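Local coordinates for uncharacterized protein DUF1234 (Pectobacterium atrosepticum SCRI1043, PDB 3BDV) that probably acts as a hydrolase of the alpha/beta-hydrolase fold and binds calcium ions in the crystal, at residues A[101-106]-A[178-183]; A[156-161]-A[171-176]; A[84-89]-A[108-113]. All blocks are in the same frame, centred on the assembly; numbering follows the deposited sequence. Where two conformers were deposited one is given.

All three contacts belong to one alpha/beta-hydrolase fold, and two lie in its buried core. Contact 1 packs the C-terminal helix 174-185 on the sheet strand 99-105, with an apolar interface and a salt-bridge network on the helix away from it. Contact 2 uses the start of the same helix but meets the edge strand 154-157, is partly exposed, and relies on aromatic ring edges. The two touch directly, as Met103 CE lies 3.9 Å from Trp173 CZ3. Contact 3 sits across the sheet on helix 83-93, where one leucine packs on loop backbone; it meets contact 1 through Leu104 and Ala85, but stays about 11 Å from contact 2 between nearest atoms.

Contact 1: residues A[101-106]-A[178-183]; sequences GVMLVA and KRLAEF
Strand 101-105 and helix segment 178-183 run nearly antiparallel, with 159° between their directions and 10.5 Å between their axes, and the CA atoms of Met103 and Leu180 lie 7.8 Å apart. This is the helix-on-sheet packing of the alpha/beta-hydrolase fold: an inner strand of the parallel sheet, its backbone hydrogen-bonded to Leu78 and Leu129, is covered by the C-terminal helix. Met103, a selenomethionine, carries the apolar contact. Its CG stands anti to the backbone N (chi1 172°) and the chain stays extended beyond it, which carries SE from the sheet toward the helix, to 3.9 Å from Leu180 CD1; the two side chains cross at about a right angle. Phe183, with CG likewise anti (chi1 174°), brings its ring to backbone instead of a side chain. The absence of a side chain on Gly101 makes room for it, Gly101 CA being 4.2 Å from Phe183 CZ. Val102 turns its own side chain to the opposite face of the sheet, onto Val92 of helix 83-93. The charged side of the helix takes no part: Lys178 NZ donates to Glu182 OE2 on its syn side at 2.7 Å. Arg179 pairs with Glu154 through NH2, and Arg179 NE lies 3.3 Å from Glu182 OE1, a charge contact without an N-H pointing at the oxygen. At the strand, Phe183 CZ rests 3.8 Å from Val102 O, meeting it obliquely.

Contact 2: residues A[156-161]-A[171-176]; sequences VDVGEA and GPWEYG
Val156 and Tyr175 meet at the ring edge, with Val156 CG1 near the plane of the phenol and 4.1 Å from Tyr175 CE2. Val156 offers its CG1 branch to the helix start, and Tyr175 sends its ring toward the strand with CG anti to the backbone N (chi1 -172°). The Tyr175 OH is hydrogen-bonded to Arg179 NH1, four residues on in the same helix. A second edge contact runs beside the first: Val158 CG1 approaches the benzo part of Trp173 near the indole plane, 4.4 Å from Trp173 CZ2.

Trp173 occupies the N-cap position, and with CG roughly anti to the backbone N (chi1 -159°) its indole lies over the first turn that follows it. The evidence is Gly176 CA, which lies over the centre of one face of the Trp173 ring, 3.5 Å above the plane, where the lack of a side chain leaves the indole room to lie close. Phe131, Phe170 and Trp34 pack edge-to-face with the indole, making it the hub of an aromatic cluster, and Met103 and Val105 of the sheet touch it as well.

Asp157 starts a turn of the chain: its OD1 accepts from Gly159 N at 2.8 Å, with 158° at the hydrogen, an Asx turn. Gly159 N meets OD1 nearly end-on to the C-O bond and OD2 bonds to His134 NE2, so each carboxylate oxygen has a partner, which should limit rotation of the group. Together these contacts brace the connection from the last strand of the sheet to the C-terminal helix, the region where alpha/beta-hydrolases usually carry the catalytic histidine.

Contact 3: residues A[84-89]-A[108-113]; sequences GALAAC and AEPMRF
Helix segment 84-89 lies against a loop that winds into a short 3-10 turn at 110-112, with Leu86 and Ala108 the nearest pair at 6.9 Å between CA atoms. In the alpha/beta-hydrolase fold this helix follows the probable nucleophile elbow, whose GxSxG pattern would end at Gly84, and the loop is the one leaving strand 99-105. Across these two segments, Leu86 alone of the helix side chains makes contact. With CG beside the backbone N (chi1 -62°), both methyls are carried out to the loop, where they fork around a single backbone atom in close packing, CD1 3.2 Å and CD2 3.3 Å from Ala108 O. Leu86 CD1 also touches Ala108 CB at 4.1 Å and Pro110 CA at 4.0 Å. The 3-10 turn is closed by Arg112 N donating to Glu109 O at 3.0 Å. The side chain of Glu109 leaves the backbone away from the helix; its OE1 forms a salt bridge with Arg143 and its OE2 a hydrogen bond with Trp147 NE1. Phe113 starts out toward the helix, and Ala108 CB lies in its ring plane at the edge; the ring also packs edge-to-face with Phe83. On the other branch of the leucine, Leu86 CD2 meets the proline ring, 4.3 Å from Pro110 CG.

Contact 1: residues A[101-106]-A[178-183]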
# COMPACT_ATOMS: atom_id res chain seq x y z
N GLY A 101 3.63 -9.18 -3.37
CA GLY A 101 4.04 -7.82 -3.77
C GLY A 101 3.54 -6.80 -2.78
O GLY A 101 2.69 -7.11 -1.92
N VAL A 102 4.09 -5.60 -2.85
CA VAL A 102 3.60 -4.52 -2.01
C VAL A 102 3.49 -3.25 -2.83
O VAL A 102 4.27 -2.99 -3.75
CB VAL A 102 4.46 -4.29 -0.72
CG1 VAL A 102 4.48 -5.52 0.18
CG2 VAL A 102 5.85 -3.83 -1.07
N MSE A 103 2.44 -2.51 -2.54
CA MSE A 103 2.13 -1.22 -3.18
C MSE A 103 2.17 -0.19 -2.08
O MSE A 103 1.39 -0.29 -1.12
CB MSE A 103 0.75 -1.25 -3.85
CG MSE A 103 0.32 0.04 -4.35
SE MSE A 103 -1.13 -0.24 -5.64
CE MSE A 103 -1.84 1.50 -5.74
N LEU A 104 3.11 0.76 -2.19
CA LEU A 104 3.42 1.77 -1.16
C LEU A 104 2.96 3.12 -1.69
O LEU A 104 3.55 3.72 -2.57
CB LEU A 104 4.91 1.81 -0.83
CG LEU A 104 5.49 0.47 -0.45
CD1 LEU A 104 7.03 0.44 -0.15
CD2 LEU A 104 4.70 -0.11 0.73
N VAL A 105 1.88 3.62 -1.11
CA VAL A 105 1.29 4.84 -1.62
C VAL A 105 1.57 5.95 -0.62
O VAL A 105 1.14 5.88 0.53
CB VAL A 105 -0.24 4.70 -1.78
CG1 VAL A 105 -0.84 6.08 -2.29
CG2 VAL A 105 -0.57 3.51 -2.72
N ALA A 106 2.33 6.96 -1.05
CA ALA A 106 2.73 8.07 -0.16
C ALA A 106 3.38 7.52 1.13
O ALA A 106 2.99 7.87 2.25
CB ALA A 106 1.55 9.02 0.17
N LYS A 178 -5.92 1.00 -11.82
CA LYS A 178 -5.29 0.61 -13.10
C LYS A 178 -3.87 0.10 -12.92
O LYS A 178 -3.53 -0.97 -13.39
CB LYS A 178 -5.33 1.77 -14.11
CG LYS A 178 -4.71 1.46 -15.48
CD LYS A 178 -4.59 2.67 -16.44
CE LYS A 178 -3.19 3.36 -16.35
NZ LYS A 178 -2.02 2.70 -17.08
N ARG A 179 -3.01 0.87 -12.26
CA ARG A 179 -1.66 0.40 -11.98
C ARG A 179 -1.59 -0.87 -11.17
O ARG A 179 -0.74 -1.73 -11.41
CB ARG A 179 -0.85 1.51 -11.29
CG ARG A 179 -0.69 2.68 -12.15
CD ARG A 179 -0.00 2.32 -13.45
NE ARG A 179 1.32 1.73 -13.23
CZ ARG A 179 2.47 2.39 -13.29
NH1 ARG A 179 2.51 3.68 -13.61
NH2 ARG A 179 3.62 1.72 -13.10
N LEU A 180 -2.45 -1.00 -10.17
CA LEU A 180 -2.50 -2.19 -9.39
C LEU A 180 -2.83 -3.41 -10.25
O LEU A 180 -2.29 -4.47 -10.07
CB LEU A 180 -3.58 -2.04 -8.32
CG LEU A 180 -3.82 -3.25 -7.41
CD1 LEU A 180 -2.54 -3.74 -6.67
CD2 LEU A 180 -4.94 -2.94 -6.48
N ALA A 181 -3.76 -3.26 -11.17
CA ALA A 181 -4.12 -4.33 -12.06
C ALA A 181 -2.94 -4.80 -12.89
O ALA A 181 -2.64 -5.99 -12.96
CB ALA A 181 -5.33 -3.85 -12.97
N GLU A 182 -2.23 -3.85 -13.47
CA GLU A 182 -1.05 -4.08 -14.30
C GLU A 182 0.01 -4.88 -13.57
O GLU A 182 0.56 -5.86 -14.09
CB GLU A 182 -0.49 -2.75 -14.79
CG GLU A 182 -1.46 -2.03 -15.76
CD GLU A 182 -1.09 -0.62 -16.08
OE1 GLU A 182 -0.05 -0.18 -15.59
OE2 GLU A 182 -1.85 0.05 -16.82
N PHE A 183 0.30 -4.39 -12.36
CA PHE A 183 1.32 -4.96 -11.44
C PHE A 183 0.94 -6.31 -10.93
O PHE A 183 1.75 -7.23 -10.96
CB PHE A 183 1.44 -3.94 -10.29
CG PHE A 183 2.32 -4.37 -9.13
CD1 PHE A 183 3.69 -4.50 -9.29
CD2 PHE A 183 1.78 -4.52 -7.87
CE1 PHE A 183 4.49 -4.81 -8.20
CE2 PHE A 183 2.56 -4.84 -6.77
CZ PHE A 183 3.88 -4.99 -6.91

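Contact 2: residues A[156-161]-A[171-176]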
# COMPACT_ATOMS: atom_id res chain seq x y z
N VAL A 156 6.34 5.77 -9.10
CA VAL A 156 5.27 6.39 -9.87
C VAL A 156 5.04 7.76 -9.33
O VAL A 156 4.61 7.91 -8.19
CB VAL A 156 3.99 5.56 -9.82
CG1 VAL A 156 2.82 6.25 -10.64
CG2 VAL A 156 4.28 4.14 -10.33
N ASP A 157 5.43 8.74 -10.12
CA ASP A 157 5.21 10.18 -9.84
C ASP A 157 3.77 10.59 -10.18
O ASP A 157 3.38 10.58 -11.33
CB ASP A 157 6.24 10.96 -10.68
CG ASP A 157 6.20 12.45 -10.47
OD1 ASP A 157 5.23 12.96 -9.88
OD2 ASP A 157 7.17 13.10 -10.90
N VAL A 158 2.98 10.91 -9.15
CA VAL A 158 1.57 11.29 -9.27
C VAL A 158 1.40 12.81 -9.23
O VAL A 158 0.30 13.32 -9.07
CB VAL A 158 0.66 10.55 -8.23
CG1 VAL A 158 0.68 9.03 -8.49
CG2 VAL A 158 1.09 10.88 -6.79
N GLY A 159 2.48 13.55 -9.42
CA GLY A 159 2.39 15.00 -9.46
C GLY A 159 2.08 15.62 -8.11
O GLY A 159 2.42 15.06 -7.06
N GLU A 160 1.43 16.78 -8.14
CA GLU A 160 1.03 17.43 -6.91
C GLU A 160 -0.27 16.83 -6.44
O GLU A 160 -1.32 17.32 -6.78
CB GLU A 160 0.90 18.95 -7.10
CG GLU A 160 2.21 19.61 -7.07
CD GLU A 160 2.12 21.11 -7.33
OE1 GLU A 160 1.02 21.67 -7.37
OE2 GLU A 160 3.17 21.71 -7.48
N ALA A 161 -0.17 15.75 -5.66
CA ALA A 161 -1.31 15.01 -5.21
C ALA A 161 -1.49 15.10 -3.70
O ALA A 161 -2.08 14.19 -3.06
CB ALA A 161 -1.19 13.54 -5.65
N GLY A 171 -10.37 9.45 -2.53
CA GLY A 171 -11.12 9.49 -3.77
C GLY A 171 -11.09 8.15 -4.45
O GLY A 171 -10.36 7.26 -4.05
N PRO A 172 -11.88 7.99 -5.51
CA PRO A 172 -11.93 6.70 -6.16
C PRO A 172 -10.62 6.24 -6.74
O PRO A 172 -10.45 5.08 -6.87
CB PRO A 172 -12.94 6.89 -7.29
CG PRO A 172 -13.43 8.19 -7.17
CD PRO A 172 -12.77 8.97 -6.15
N TRP A 173 -9.78 7.17 -7.19
CA TRP A 173 -8.46 6.87 -7.74
C TRP A 173 -8.39 5.67 -8.67
O TRP A 173 -7.73 4.65 -8.38
CB TRP A 173 -7.43 6.75 -6.60
CG TRP A 173 -5.98 6.94 -7.06
CD1 TRP A 173 -5.51 7.70 -8.11
CD2 TRP A 173 -4.82 6.34 -6.46
NE1 TRP A 173 -4.14 7.62 -8.17
CE2 TRP A 173 -3.70 6.78 -7.19
CE3 TRP A 173 -4.63 5.50 -5.36
CZ2 TRP A 173 -2.41 6.39 -6.86
CZ3 TRP A 173 -3.36 5.07 -5.05
CH2 TRP A 173 -2.26 5.53 -5.79
N GLU A 174 -9.06 5.81 -9.80
CA GLU A 174 -9.02 4.79 -10.82
C GLU A 174 -7.61 4.55 -11.34
O GLU A 174 -7.27 3.40 -11.69
CB GLU A 174 -9.97 5.15 -11.95
CG GLU A 174 -11.41 5.04 -11.53
CD GLU A 174 -12.22 4.13 -12.41
OE1 GLU A 174 -11.74 3.70 -13.47
OE2 GLU A 174 -13.36 3.84 -12.03
N TYR A 175 -6.77 5.59 -11.38
CA TYR A 175 -5.39 5.40 -11.86
C TYR A 175 -4.63 4.43 -10.96
O TYR A 175 -3.89 3.56 -11.46
CB TYR A 175 -4.59 6.72 -12.01
CG TYR A 175 -3.24 6.46 -12.68
CD1 TYR A 175 -3.17 6.19 -14.05
CD2 TYR A 175 -2.07 6.44 -11.94
CE1 TYR A 175 -1.95 5.93 -14.65
CE2 TYR A 175 -0.85 6.18 -12.55
CZ TYR A 175 -0.80 5.91 -13.90
OH TYR A 175 0.41 5.59 -14.48
N GLY A 176 -4.80 4.53 -9.64
CA GLY A 176 -4.21 3.55 -8.74
C GLY A 176 -4.70 2.12 -8.97
O GLY A 176 -3.92 1.15 -8.95

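Contact 3: residues A[84-89]-A[108-113]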
# COMPACT_ATOMS: atom_id res chain seq x y z
N GLY A 84 1.16 3.20 7.19
CA GLY A 84 0.82 1.86 6.75
C GLY A 84 1.79 1.32 5.72
O GLY A 84 2.10 0.13 5.74
N ALA A 85 2.28 2.16 4.82
CA ALA A 85 3.22 1.69 3.83
C ALA A 85 4.56 1.38 4.47
O ALA A 85 5.23 0.43 4.09
CB ALA A 85 3.40 2.76 2.72
N LEU A 86 4.98 2.22 5.42
CA LEU A 86 6.17 1.86 6.21
C LEU A 86 5.99 0.53 6.90
O LEU A 86 6.93 -0.29 6.92
CB LEU A 86 6.55 2.93 7.21
CG LEU A 86 6.93 4.25 6.53
CD1 LEU A 86 7.36 5.30 7.57
CD2 LEU A 86 7.98 4.07 5.44
N ALA A 87 4.85 0.29 7.51
CA ALA A 87 4.66 -1.00 8.17
C ALA A 87 4.76 -2.16 7.19
O ALA A 87 5.35 -3.19 7.52
CB ALA A 87 3.31 -1.03 8.91
N ALA A 88 4.20 -1.99 5.99
CA ALA A 88 4.22 -3.00 4.94
C ALA A 88 5.69 -3.27 4.61
O ALA A 88 6.11 -4.42 4.52
CB ALA A 88 3.46 -2.55 3.68
N CYS A 89 6.46 -2.20 4.47
CA CYS A 89 7.87 -2.32 4.17
C CYS A 89 8.60 -3.10 5.27
O CYS A 89 9.35 -4.01 4.99
CB CYS A 89 8.46 -0.94 3.99
SG CYS A 89 10.20 -0.88 3.76
N ALA A 108 5.62 7.49 4.20
CA ALA A 108 6.16 8.61 4.94
C ALA A 108 7.69 8.45 5.10
O ALA A 108 8.18 7.34 5.19
CB ALA A 108 5.45 8.71 6.30
N GLU A 109 8.40 9.56 5.20
CA GLU A 109 9.79 9.56 5.63
C GLU A 109 9.84 8.95 7.04
O GLU A 109 9.15 9.42 7.95
CB GLU A 109 10.32 11.01 5.61
CG GLU A 109 11.76 11.17 5.96
CD GLU A 109 12.69 10.65 4.88
OE1 GLU A 109 12.69 11.21 3.77
OE2 GLU A 109 13.41 9.68 5.16
N PRO A 110 10.63 7.88 7.21
CA PRO A 110 10.65 7.27 8.56
C PRO A 110 10.92 8.18 9.78
O PRO A 110 10.32 8.00 10.86
CB PRO A 110 11.71 6.20 8.40
CG PRO A 110 11.61 5.81 6.98
CD PRO A 110 11.37 7.06 6.25
N MSE A 111 11.71 9.21 9.59
CA MSE A 111 11.99 10.11 10.69
C MSE A 111 10.74 10.81 11.21
O MSE A 111 10.68 11.12 12.41
CB MSE A 111 13.07 11.12 10.28
CG MSE A 111 13.43 12.21 11.29
SE MSE A 111 14.71 11.47 12.48
CE MSE A 111 16.28 11.45 11.28
N ARG A 112 9.76 11.10 10.33
CA ARG A 112 8.57 11.78 10.77
C ARG A 112 7.84 11.04 11.86
O ARG A 112 7.08 11.63 12.57
CB ARG A 112 7.60 11.95 9.61
CG ARG A 112 8.14 12.74 8.43
CD ARG A 112 8.29 14.20 8.70
NE ARG A 112 9.46 14.56 9.45
CZ ARG A 112 10.69 14.63 8.96
NH1 ARG A 112 10.93 14.33 7.68
NH2 ARG A 112 11.69 15.05 9.73
N PHE A 113 8.01 9.74 11.93
CA PHE A 113 7.37 8.94 12.96
C PHE A 113 8.42 8.25 13.84
O PHE A 113 8.11 7.28 14.56
CB PHE A 113 6.47 7.91 12.28
CG PHE A 113 5.27 8.50 11.62
CD1 PHE A 113 4.22 8.96 12.35
CD2 PHE A 113 5.19 8.58 10.23
CE1 PHE A 113 3.13 9.51 11.70
CE2 PHE A 113 4.11 9.06 9.61
CZ PHE A 113 3.08 9.56 10.33